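LAR_0958 cell surface adhesin (PDB 4NG0) probably serves as a surface-exposed mucus adhesin of Lactobacillus reuteri, here represented by a single repeat with a ubiquitin-like beta-grasp fold. Local coordinates at residues G7-Y13 / Y87-P93; G32-L38 / A70-N75; A41-T47 / Y59-N64. Residue numbers count along the deposited sequence, not the author numbering.

How the contacts relate
The three contacts illustrate how a beta-grasp repeat joins residues far apart in the chain. Contact 1 pairs the first strand, 3-12, with the last, 83-92, and so brackets the 73 residues between its segments, among them both other contacts. Contact 2 ties the loop after strand 26-28 to the end of helix 65-73; contact 3, within its span, is the hairpin 43-45/57-63. Contacts 1 and 3, centres about 13 Å apart, build one mixed sheet, joining where Tyr89 N lies 2.8 Å from Tyr59 O. Contact 2, about 17 Å from contact 3 and 25 Å from contact 1 between centres, fastens the helix end to that loop.

Contact 1: G7-Y13 / Y87-P93; sequences GSDSKTY and YTYTINP
Six backbone hydrogen bonds define this pairing of two parallel strands, 8-12 and 88-92, whose axes approach to 4.7 Å at 16°. Thr88 N donates to Gly7 O (3.2 Å), Asp9 N to Thr88 O (3.2 Å), Thr90 N to Asp9 O (3.0 Å), Lys11 N to Thr90 O (3.1 Å), Asn92 N to Lys11 O (2.8 Å) and Tyr13 N to Asn92 O (2.8 Å). The register is therefore Ser8 with Thr88 through Thr12 with Asn92, both backbones extended.

Asp9 OD2 accepts from a water 2.8 Å away that also bonds Tyr87 OH at 2.8 Å; another water lies 3.0 Å from Asp9 OD2 and bonds Tyr89 OH at 2.8 Å. Tyr87 OH in addition bonds Thr24.

On the face of Asp9, Lys11, Tyr89 and Ile91, the t rotamer of Tyr89 lays its ring beneath the neighbouring backbone, Ser10 CA standing 4.3 Å from the ring centroid in a CH-pi contact. Lys11 CG packs 4.0 Å from Ile91 CG1, while its ammonium leaves for a salt bridge with Asp14. At Gly7 (phi 139°, psi 172°) a CB would jam against the preceding carbonyl O and crowd Tyr87 CE2, so glycine fits; Gly7 O and Ser8 CA lie over one face of the Tyr87 ring. Ser8, Ser10, Thr12, Thr88, Thr90 and Asn92 make up the other face.

Parallel pairing of the first and last strands within the sheet is characteristic of the beta-grasp fold. The chemistry of the contact implies a join carried by the main chain, one face hydroxyl- and amide-rich, the other mixing tyrosine rings and Ile91 with the charged Asp9 and Lys11.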
loop_
_atom_site.group_PDB
_atom_site.type_symbol
_atom_site.label_atom_id
_atom_site.label_comp_id
_atom_site.label_asym_id
_atom_site.label_seq_id
_atom_site.Cartn_x
_atom_site.Cartn_y
_atom_site.Cartn_z
ATOM N N GLY A 7 5.944 -3.148 3.759
ATOM C CA GLY A 7 6.679 -2.183 2.971
ATOM C C GLY A 7 6.590 -0.781 3.524
ATOM O O GLY A 7 5.843 -0.508 4.472
ATOM N N SER A 8 7.378 0.107 2.926
ATOM C CA SER A 8 7.453 1.481 3.385
ATOM C C SER A 8 8.053 2.359 2.314
ATOM O O SER A 8 8.701 1.879 1.389
ATOM C CB SER A 8 8.284 1.581 4.663
ATOM O OG SER A 8 9.611 1.136 4.432
ATOM N N ASP A 9 7.815 3.659 2.450
ATOM C CA ASP A 9 8.311 4.661 1.514
ATOM C C ASP A 9 8.221 5.999 2.222
ATOM O O ASP A 9 7.629 6.114 3.299
ATOM C CB ASP A 9 7.447 4.655 0.250
ATOM C CG ASP A 9 8.101 5.342 -0.940
ATOM O OD1 ASP A 9 9.276 5.760 -0.865
ATOM O OD2 ASP A 9 7.411 5.447 -1.979
ATOM N N SER A 10 8.844 7.004 1.622
ATOM C CA SER A 10 8.825 8.339 2.189
ATOM C C SER A 10 9.147 9.393 1.149
ATOM O O SER A 10 9.688 9.096 0.071
ATOM C CB SER A 10 9.800 8.458 3.368
ATOM O OG SER A 10 11.144 8.333 2.932
ATOM N N LYS A 11 8.790 10.627 1.484
ATOM C CA LYS A 11 9.223 11.796 0.729
ATOM C C LYS A 11 9.502 12.921 1.702
ATOM O O LYS A 11 9.086 12.885 2.866
ATOM C CB LYS A 11 8.136 12.276 -0.250
ATOM C CG LYS A 11 6.922 12.878 0.455
ATOM C CD LYS A 11 5.770 13.265 -0.483
ATOM C CE LYS A 11 5.955 14.655 -1.066
ATOM N NZ LYS A 11 4.837 15.033 -1.992
ATOM N N THR A 12 10.195 13.940 1.209
ATOM C CA THR A 12 10.306 15.200 1.930
ATOM C C THR A 12 9.118 16.094 1.564
ATOM O O THR A 12 8.732 16.190 0.396
ATOM C CB THR A 12 11.629 15.907 1.583
ATOM O OG1 THR A 12 12.723 15.076 2.001
ATOM C CG2 THR A 12 11.744 17.242 2.267
ATOM N N TYR A 13 8.534 16.727 2.578
ATOM C CA TYR A 13 7.452 17.692 2.372
ATOM C C TYR A 13 7.773 18.662 1.236
ATOM O O TYR A 13 8.866 19.240 1.191
ATOM C CB TYR A 13 7.238 18.507 3.651
ATOM C CG TYR A 13 6.267 19.652 3.481
ATOM C CD1 TYR A 13 4.903 19.428 3.543
ATOM C CD2 TYR A 13 6.719 20.946 3.248
ATOM C CE1 TYR A 13 3.998 20.480 3.382
ATOM C CE2 TYR A 13 5.828 22.002 3.084
ATOM C CZ TYR A 13 4.470 21.753 3.156
ATOM O OH TYR A 13 3.579 22.798 2.991
ATOM N N TYR A 87 1.601 -1.213 5.971
ATOM C CA TYR A 87 2.422 -0.419 5.066
ATOM C C TYR A 87 2.530 0.991 5.615
ATOM O O TYR A 87 1.522 1.603 5.934
ATOM C CB TYR A 87 1.830 -0.391 3.649
ATOM C CG TYR A 87 2.719 0.347 2.674
ATOM C CD1 TYR A 87 2.684 1.737 2.579
ATOM C CD2 TYR A 87 3.614 -0.343 1.870
ATOM C CE1 TYR A 87 3.512 2.409 1.711
ATOM C CE2 TYR A 87 4.446 0.320 0.994
ATOM C CZ TYR A 87 4.392 1.700 0.922
ATOM O OH TYR A 87 5.214 2.373 0.049
ATOM N N THR A 88 3.748 1.502 5.727
ATOM C CA THR A 88 3.961 2.817 6.326
ATOM C C THR A 88 4.596 3.820 5.362
ATOM O O THR A 88 5.636 3.547 4.756
ATOM C CB THR A 88 4.842 2.710 7.589
ATOM O OG1 THR A 88 4.207 1.831 8.528
ATOM C CG2 THR A 88 5.020 4.082 8.240
ATOM N N TYR A 89 3.974 4.988 5.236
ATOM C CA TYR A 89 4.478 6.050 4.368
ATOM C C TYR A 89 4.724 7.276 5.225
ATOM O O TYR A 89 3.809 7.747 5.914
ATOM C CB TYR A 89 3.466 6.395 3.259
ATOM C CG TYR A 89 4.079 7.252 2.161
ATOM C CD1 TYR A 89 4.385 8.602 2.391
ATOM C CD2 TYR A 89 4.388 6.716 0.914
ATOM C CE1 TYR A 89 4.962 9.379 1.425
ATOM C CE2 TYR A 89 4.973 7.503 -0.071
ATOM C CZ TYR A 89 5.259 8.832 0.195
ATOM O OH TYR A 89 5.842 9.626 -0.772
ATOM N N THR A 90 5.953 7.791 5.193
ATOM C CA THR A 90 6.299 8.972 5.975
ATOM C C THR A 90 6.563 10.189 5.097
ATOM O O THR A 90 7.294 10.113 4.110
ATOM C CB THR A 90 7.554 8.696 6.828
ATOM O OG1 THR A 90 7.299 7.571 7.677
ATOM C CG2 THR A 90 7.924 9.898 7.687
ATOM N N ILE A 91 5.968 11.323 5.462
ATOM C CA ILE A 91 6.359 12.585 4.851
ATOM C C ILE A 91 7.237 13.295 5.882
ATOM O O ILE A 91 6.791 13.607 6.978
ATOM C CB ILE A 91 5.139 13.448 4.487
ATOM C CG1 ILE A 91 4.259 12.729 3.465
ATOM C CG2 ILE A 91 5.588 14.788 3.925
ATOM C CD1 ILE A 91 2.983 13.511 3.103
ATOM N N ASN A 92 8.501 13.502 5.542
ATOM C CA ASN A 92 9.430 14.151 6.453
ATOM C C ASN A 92 9.371 15.667 6.304
ATOM O O ASN A 92 9.134 16.166 5.205
ATOM C CB ASN A 92 10.847 13.639 6.192
ATOM C CG ASN A 92 11.021 12.189 6.599
ATOM O OD1 ASN A 92 10.784 11.838 7.753
ATOM N ND2 ASN A 92 11.395 11.343 5.654
ATOM N N PRO A 93 9.587 16.417 7.393
ATOM C CA PRO A 93 9.583 17.880 7.261
ATOM C C PRO A 93 10.711 18.349 6.348
ATOM O O PRO A 93 11.742 17.678 6.233
ATOM C CB PRO A 93 9.824 18.376 8.692
ATOM C CG PRO A 93 9.459 17.219 9.587
ATOM C CD PRO A 93 9.774 15.980 8.788
HETATM O O HOH W 1 4.833 4.467 -1.809
HETATM O O HOH W 2 7.765 5.146 6.333
HETATM O O HOH W 3 6.564 8.119 -2.999
HETATM O O HOH W 4 12.613 12.526 3.258
HETATM O O HOH W 5 13.312 15.998 4.829
#

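Contact 2: G32-L38 / A70-N75; sequences GLNTSTL and ALRKAN
Ala70 opens the contact from helix 65-73, facing a loop, 32-38, that has neither helix nor strand. Ala70 CB meets Leu38 CD2 at 4.0 Å, and Ala70 O accepts from a water 2.7 Å away that also bonds Thr37 OG1 at 2.8 Å. Leu71 follows as the main apolar residue: in its t,p rotamer it sends CD1 to 4.2 Å from Leu33 CD1, 4.0 Å from Thr35 CG2 and 3.5 Å from Asn34 O. Trp27 of strand 26-28 also touches Leu33, Thr35, Leu38 and Leu71, so the cluster continues inward to the sheet.

Ala74, a turn further on, points toward the loop. Its carbonyl O accepts from Asn34 ND2 at 3.2 Å, and its CB lies 3.7 Å from Thr37 OG1. Asn75, whose chi1 of m brings its amide to Asn34, completes the walk with a two-way grip on one backbone residue: Asn34 N donates to Asn75 OD1 at 2.8 Å, and Asn75 ND2 donates to Asn34 O at 3.0 Å. The same ND2 bonds Leu71 O at 2.8 Å, linking the loop to the helix's own backbone.

Asn34 is held in turn by an Asx turn: its OD1 accepts from Ser36 N at 3.1 Å and Ser36 OG at 2.8 Å. A type I turn from Thr35 to Leu38 then bends the loop back beside Ala70.

This is a loop docked on the C-terminal part of a beta-grasp helix. The chemistry implies that two asparagines fix the loop by reading backbone amides and carbonyls, while leucines and alanines supply the hydrophobic contact beside them.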
loop_
_atom_site.group_PDB
_atom_site.type_symbol
_atom_site.label_atom_id
_atom_site.label_comp_id
_atom_site.label_asym_id
_atom_site.label_seq_id
_atom_site.Cartn_x
_atom_site.Cartn_y
_atom_site.Cartn_z
ATOM N N GLY A 32 4.598 -17.897 -6.017
ATOM C CA GLY A 32 3.867 -17.760 -7.262
ATOM C C GLY A 32 2.667 -16.833 -7.214
ATOM O O GLY A 32 1.978 -16.666 -8.219
ATOM N N LEU A 33 2.412 -16.226 -6.056
ATOM C CA LEU A 33 1.356 -15.233 -5.958
ATOM C C LEU A 33 1.568 -14.154 -7.007
ATOM O O LEU A 33 2.664 -13.595 -7.123
ATOM C CB LEU A 33 1.352 -14.592 -4.563
ATOM C CG LEU A 33 0.280 -13.533 -4.300
ATOM C CD1 LEU A 33 -1.096 -14.158 -4.134
ATOM C CD2 LEU A 33 0.655 -12.709 -3.084
ATOM N N ASN A 34 0.517 -13.869 -7.767
ATOM C CA ASN A 34 0.568 -12.854 -8.813
ATOM C C ASN A 34 0.063 -11.506 -8.297
ATOM O O ASN A 34 -1.136 -11.330 -8.048
ATOM C CB ASN A 34 -0.254 -13.336 -10.016
ATOM C CG ASN A 34 -0.333 -12.315 -11.140
ATOM O OD1 ASN A 34 0.416 -11.336 -11.182
ATOM N ND2 ASN A 34 -1.248 -12.554 -12.073
ATOM N N THR A 35 0.986 -10.554 -8.141
ATOM C CA THR A 35 0.649 -9.222 -7.642
ATOM C C THR A 35 0.828 -8.148 -8.713
ATOM O O THR A 35 0.742 -6.945 -8.430
ATOM C CB THR A 35 1.500 -8.865 -6.406
ATOM O OG1 THR A 35 2.887 -8.863 -6.762
ATOM C CG2 THR A 35 1.277 -9.893 -5.307
ATOM N N SER A 36 1.059 -8.585 -9.946
ATOM C CA SER A 36 1.413 -7.680 -11.039
ATOM C C SER A 36 0.276 -6.759 -11.497
ATOM O O SER A 36 0.520 -5.783 -12.204
ATOM C CB SER A 36 1.928 -8.481 -12.239
ATOM O OG SER A 36 0.872 -9.194 -12.855
ATOM N N THR A 37 -0.956 -7.055 -11.096
ATOM C CA THR A 37 -2.099 -6.283 -11.568
ATOM C C THR A 37 -2.542 -5.189 -10.595
ATOM O O THR A 37 -3.403 -4.372 -10.936
ATOM C CB THR A 37 -3.312 -7.179 -11.878
ATOM O OG1 THR A 37 -3.872 -7.666 -10.651
ATOM C CG2 THR A 37 -2.910 -8.348 -12.780
ATOM N N LEU A 38 -1.968 -5.169 -9.395
ATOM C CA LEU A 38 -2.355 -4.171 -8.395
ATOM C C LEU A 38 -1.925 -2.759 -8.773
ATOM O O LEU A 38 -0.851 -2.546 -9.344
ATOM C CB LEU A 38 -1.794 -4.519 -7.013
ATOM C CG LEU A 38 -2.131 -5.919 -6.492
ATOM C CD1 LEU A 38 -1.496 -6.109 -5.135
ATOM C CD2 LEU A 38 -3.642 -6.141 -6.421
ATOM N N ALA A 70 -9.015 -7.644 -6.759
ATOM C CA ALA A 70 -8.037 -7.649 -7.838
ATOM C C ALA A 70 -7.007 -8.756 -7.642
ATOM O O ALA A 70 -6.624 -9.440 -8.591
ATOM C CB ALA A 70 -7.345 -6.289 -7.944
ATOM N N LEU A 71 -6.553 -8.928 -6.406
ATOM C CA LEU A 71 -5.577 -9.968 -6.111
ATOM C C LEU A 71 -6.200 -11.337 -6.332
ATOM O O LEU A 71 -5.579 -12.239 -6.901
ATOM C CB LEU A 71 -5.073 -9.830 -4.669
ATOM C CG LEU A 71 -3.907 -10.735 -4.269
ATOM C CD1 LEU A 71 -2.671 -10.368 -5.063
ATOM C CD2 LEU A 71 -3.655 -10.606 -2.778
ATOM N N ARG A 72 -7.440 -11.500 -5.900
ATOM C CA ARG A 72 -8.098 -12.790 -6.090
ATOM C C ARG A 72 -8.267 -13.120 -7.576
ATOM O O ARG A 72 -8.012 -14.254 -8.010
ATOM C CB ARG A 72 -9.428 -12.813 -5.340
ATOM C CG ARG A 72 -9.229 -12.806 -3.831
ATOM C CD ARG A 72 -10.531 -13.010 -3.074
ATOM N NE ARG A 72 -10.279 -13.256 -1.658
ATOM C CZ ARG A 72 -10.408 -12.343 -0.700
ATOM N NH1 ARG A 72 -10.802 -11.112 -1.004
ATOM N NH2 ARG A 72 -10.154 -12.662 0.561
ATOM N N LYS A 73 -8.658 -12.121 -8.362
ATOM C CA LYS A 73 -8.845 -12.290 -9.801
ATOM C C LYS A 73 -7.543 -12.694 -10.503
ATOM O O LYS A 73 -7.548 -13.473 -11.462
ATOM C CB LYS A 73 -9.403 -10.997 -10.402
ATOM C CG LYS A 73 -9.722 -11.061 -11.885
ATOM C CD LYS A 73 -10.434 -9.790 -12.323
ATOM C CE LYS A 73 -10.778 -9.815 -13.805
ATOM N NZ LYS A 73 -9.558 -9.775 -14.654
ATOM N N ALA A 74 -6.424 -12.180 -10.004
ATOM C CA ALA A 74 -5.122 -12.450 -10.607
ATOM C C ALA A 74 -4.576 -13.823 -10.218
ATOM O O ALA A 74 -3.543 -14.259 -10.742
ATOM C CB ALA A 74 -4.125 -11.360 -10.215
ATOM N N ASN A 75 -5.260 -14.497 -9.294
ATOM C CA ASN A 75 -4.799 -15.786 -8.789
ATOM C C ASN A 75 -5.876 -16.870 -8.802
ATOM O O ASN A 75 -6.248 -17.394 -7.755
ATOM C CB ASN A 75 -4.222 -15.598 -7.385
ATOM C CG ASN A 75 -2.958 -14.772 -7.400
ATOM O OD1 ASN A 75 -1.864 -15.305 -7.593
ATOM N ND2 ASN A 75 -3.096 -13.455 -7.215
HETATM O O HOH W 6 -1.204 -17.364 -9.250
HETATM O O HOH W 7 -6.514 -8.467 -11.135
#

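Contact 3: A41-T47 / Y59-N64; sequences ADFTWNT and YTLSLN
Strands 43-45 and 59-63 run antiparallel at 150°, their axes 4.5 Å apart at the closest. Phe43-Leu63 and Trp45-Leu61 are non-hydrogen-bonded pairs flanking the hydrogen-bonded pair Thr44-Ser62, where Thr44 N donates to Ser62 O at 2.8 Å and Ser62 N to Thr44 O at 3.0 Å. Asn64 N to Asp42 O (3.0 Å) and Asn46 N to Thr60 O (2.9 Å) continue the pairing at both ends.

On the face of Phe43 and Trp45, leucine methyls are the bumps and flat rings receive them. Leu61 CD2 sits almost squarely over the five-membered ring of Trp45, 3.6 Å from its centroid. Leu63, chi1 t, lays CD1 over the Phe43 ring, 4.0 Å from its centroid. Tyr59 CB abuts the indole edge, 3.8 Å from Trp45 CZ3.

The face of Thr44 and Ser62 is polar; beyond the strand end, Asn46 reaches across, its ND2 donating to Thr60 OG1 (2.9 Å) and Ser62 OG (3.0 Å). At the far end Asn64 ND2 donates to Ala41 O (3.1 Å) and Thr44 OG1 (3.0 Å), while Asn64 OD1 caps Gly67 N.

The arrangement is a beta hairpin at the edge of the beta-grasp sheet, leading through an asparagine N-cap into helix 65-73.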
loop_
_atom_site.group_PDB
_atom_site.type_symbol
_atom_site.label_atom_id
_atom_site.label_comp_id
_atom_site.label_asym_id
_atom_site.label_seq_id
_atom_site.Cartn_x
_atom_site.Cartn_y
_atom_site.Cartn_z
ATOM N N ALA A 41 -5.015 2.390 -6.790
ATOM C CA ALA A 41 -6.434 2.369 -6.431
ATOM C C ALA A 41 -6.788 1.201 -5.510
ATOM O O ALA A 41 -7.865 1.168 -4.910
ATOM C CB ALA A 41 -7.297 2.330 -7.685
ATOM N N ASP A 42 -5.872 0.245 -5.398
ATOM C CA ASP A 42 -6.147 -0.961 -4.633
ATOM C C ASP A 42 -5.791 -0.821 -3.156
ATOM O O ASP A 42 -6.003 -1.744 -2.372
ATOM C CB ASP A 42 -5.417 -2.150 -5.258
ATOM C CG ASP A 42 -6.019 -2.562 -6.585
ATOM O OD1 ASP A 42 -7.261 -2.524 -6.706
ATOM O OD2 ASP A 42 -5.254 -2.924 -7.499
ATOM N N PHE A 43 -5.253 0.343 -2.790
ATOM C CA PHE A 43 -4.877 0.626 -1.412
ATOM C C PHE A 43 -5.511 1.940 -1.002
ATOM O O PHE A 43 -5.643 2.850 -1.817
ATOM C CB PHE A 43 -3.349 0.733 -1.266
ATOM C CG PHE A 43 -2.608 -0.545 -1.567
ATOM C CD1 PHE A 43 -2.374 -0.940 -2.877
ATOM C CD2 PHE A 43 -2.132 -1.336 -0.533
ATOM C CE1 PHE A 43 -1.681 -2.121 -3.156
ATOM C CE2 PHE A 43 -1.436 -2.515 -0.805
ATOM C CZ PHE A 43 -1.225 -2.902 -2.109
ATOM N N THR A 44 -5.902 2.019 0.258
ATOM C CA THR A 44 -6.509 3.234 0.796
ATOM C C THR A 44 -5.623 3.854 1.868
ATOM O O THR A 44 -5.137 3.162 2.759
ATOM C CB THR A 44 -7.894 2.921 1.373
ATOM O OG1 THR A 44 -8.745 2.513 0.299
ATOM C CG2 THR A 44 -8.516 4.141 2.053
ATOM N N TRP A 45 -5.404 5.161 1.768
ATOM C CA TRP A 45 -4.728 5.904 2.817
ATOM C C TRP A 45 -5.574 5.945 4.079
ATOM O O TRP A 45 -6.761 6.288 4.020
ATOM C CB TRP A 45 -4.510 7.341 2.359
ATOM C CG TRP A 45 -3.433 7.519 1.330
ATOM C CD1 TRP A 45 -3.580 7.539 -0.024
ATOM C CD2 TRP A 45 -2.040 7.750 1.589
ATOM N NE1 TRP A 45 -2.358 7.744 -0.633
ATOM C CE2 TRP A 45 -1.402 7.897 0.340
ATOM C CE3 TRP A 45 -1.276 7.852 2.760
ATOM C CZ2 TRP A 45 -0.022 8.129 0.225
ATOM C CZ3 TRP A 45 0.090 8.086 2.648
ATOM C CH2 TRP A 45 0.703 8.224 1.391
ATOM N N ASN A 46 -4.959 5.646 5.217
ATOM C CA ASN A 46 -5.652 5.660 6.499
ATOM C C ASN A 46 -5.572 7.051 7.123
ATOM O O ASN A 46 -5.043 7.256 8.212
ATOM C CB ASN A 46 -5.087 4.557 7.407
ATOM C CG ASN A 46 -5.357 3.151 6.852
ATOM O OD1 ASN A 46 -6.476 2.838 6.427
ATOM N ND2 ASN A 46 -4.333 2.302 6.850
ATOM N N THR A 47 -6.116 8.010 6.387
ATOM C CA THR A 47 -6.136 9.405 6.772
ATOM C C THR A 47 -7.575 9.834 7.049
ATOM O O THR A 47 -8.507 9.090 6.762
ATOM C CB THR A 47 -5.590 10.252 5.634
ATOM O OG1 THR A 47 -6.284 9.908 4.430
ATOM C CG2 THR A 47 -4.095 9.985 5.444
ATOM N N TYR A 59 2.134 7.970 8.187
ATOM C CA TYR A 59 0.839 7.488 7.716
ATOM C C TYR A 59 0.898 6.011 7.374
ATOM O O TYR A 59 1.982 5.450 7.189
ATOM C CB TYR A 59 0.442 8.257 6.446
ATOM C CG TYR A 59 0.428 9.753 6.629
ATOM C CD1 TYR A 59 1.527 10.538 6.282
ATOM C CD2 TYR A 59 -0.678 10.378 7.164
ATOM C CE1 TYR A 59 1.509 11.909 6.460
ATOM C CE2 TYR A 59 -0.712 11.763 7.351
ATOM C CZ TYR A 59 0.384 12.517 6.988
ATOM O OH TYR A 59 0.366 13.892 7.159
ATOM N N THR A 60 -0.264 5.376 7.255
ATOM C CA THR A 60 -0.322 4.017 6.729
ATOM C C THR A 60 -1.321 3.899 5.594
ATOM O O THR A 60 -2.196 4.748 5.428
ATOM C CB THR A 60 -0.676 2.969 7.811
ATOM O OG1 THR A 60 -2.000 3.203 8.301
ATOM C CG2 THR A 60 0.303 3.033 8.961
ATOM N N LEU A 61 -1.166 2.848 4.798
ATOM C CA LEU A 61 -2.152 2.470 3.800
ATOM C C LEU A 61 -2.506 1.015 4.013
ATOM O O LEU A 61 -1.692 0.247 4.526
ATOM C CB LEU A 61 -1.610 2.625 2.381
ATOM C CG LEU A 61 -1.348 4.052 1.913
ATOM C CD1 LEU A 61 0.133 4.407 2.080
ATOM C CD2 LEU A 61 -1.797 4.218 0.468
ATOM N N SER A 62 -3.706 0.633 3.585
ATOM C CA SER A 62 -4.154 -0.752 3.679
ATOM C C SER A 62 -4.732 -1.185 2.350
ATOM O O SER A 62 -5.325 -0.383 1.625
ATOM C CB SER A 62 -5.242 -0.891 4.746
ATOM O OG SER A 62 -4.767 -0.559 6.035
ATOM N N LEU A 63 -4.556 -2.463 2.021
ATOM C CA LEU A 63 -5.231 -3.042 0.876
ATOM C C LEU A 63 -6.736 -2.930 1.129
ATOM O O LEU A 63 -7.213 -3.289 2.209
ATOM C CB LEU A 63 -4.829 -4.512 0.712
ATOM C CG LEU A 63 -5.338 -5.190 -0.564
ATOM C CD1 LEU A 63 -4.541 -4.756 -1.786
ATOM C CD2 LEU A 63 -5.266 -6.709 -0.384
ATOM N N ASN A 64 -7.471 -2.422 0.137
ATOM C CA ASN A 64 -8.913 -2.225 0.299
ATOM C C ASN A 64 -9.697 -3.353 -0.374
ATOM O O ASN A 64 -9.096 -4.278 -0.915
ATOM C CB ASN A 64 -9.331 -0.826 -0.185
ATOM C CG ASN A 64 -9.026 -0.585 -1.648
ATOM O OD1 ASN A 64 -9.157 -1.480 -2.475
ATOM N ND2 ASN A 64 -8.619 0.637 -1.978
HETATM O O HOH W 8 -2.293 7.019 8.584
#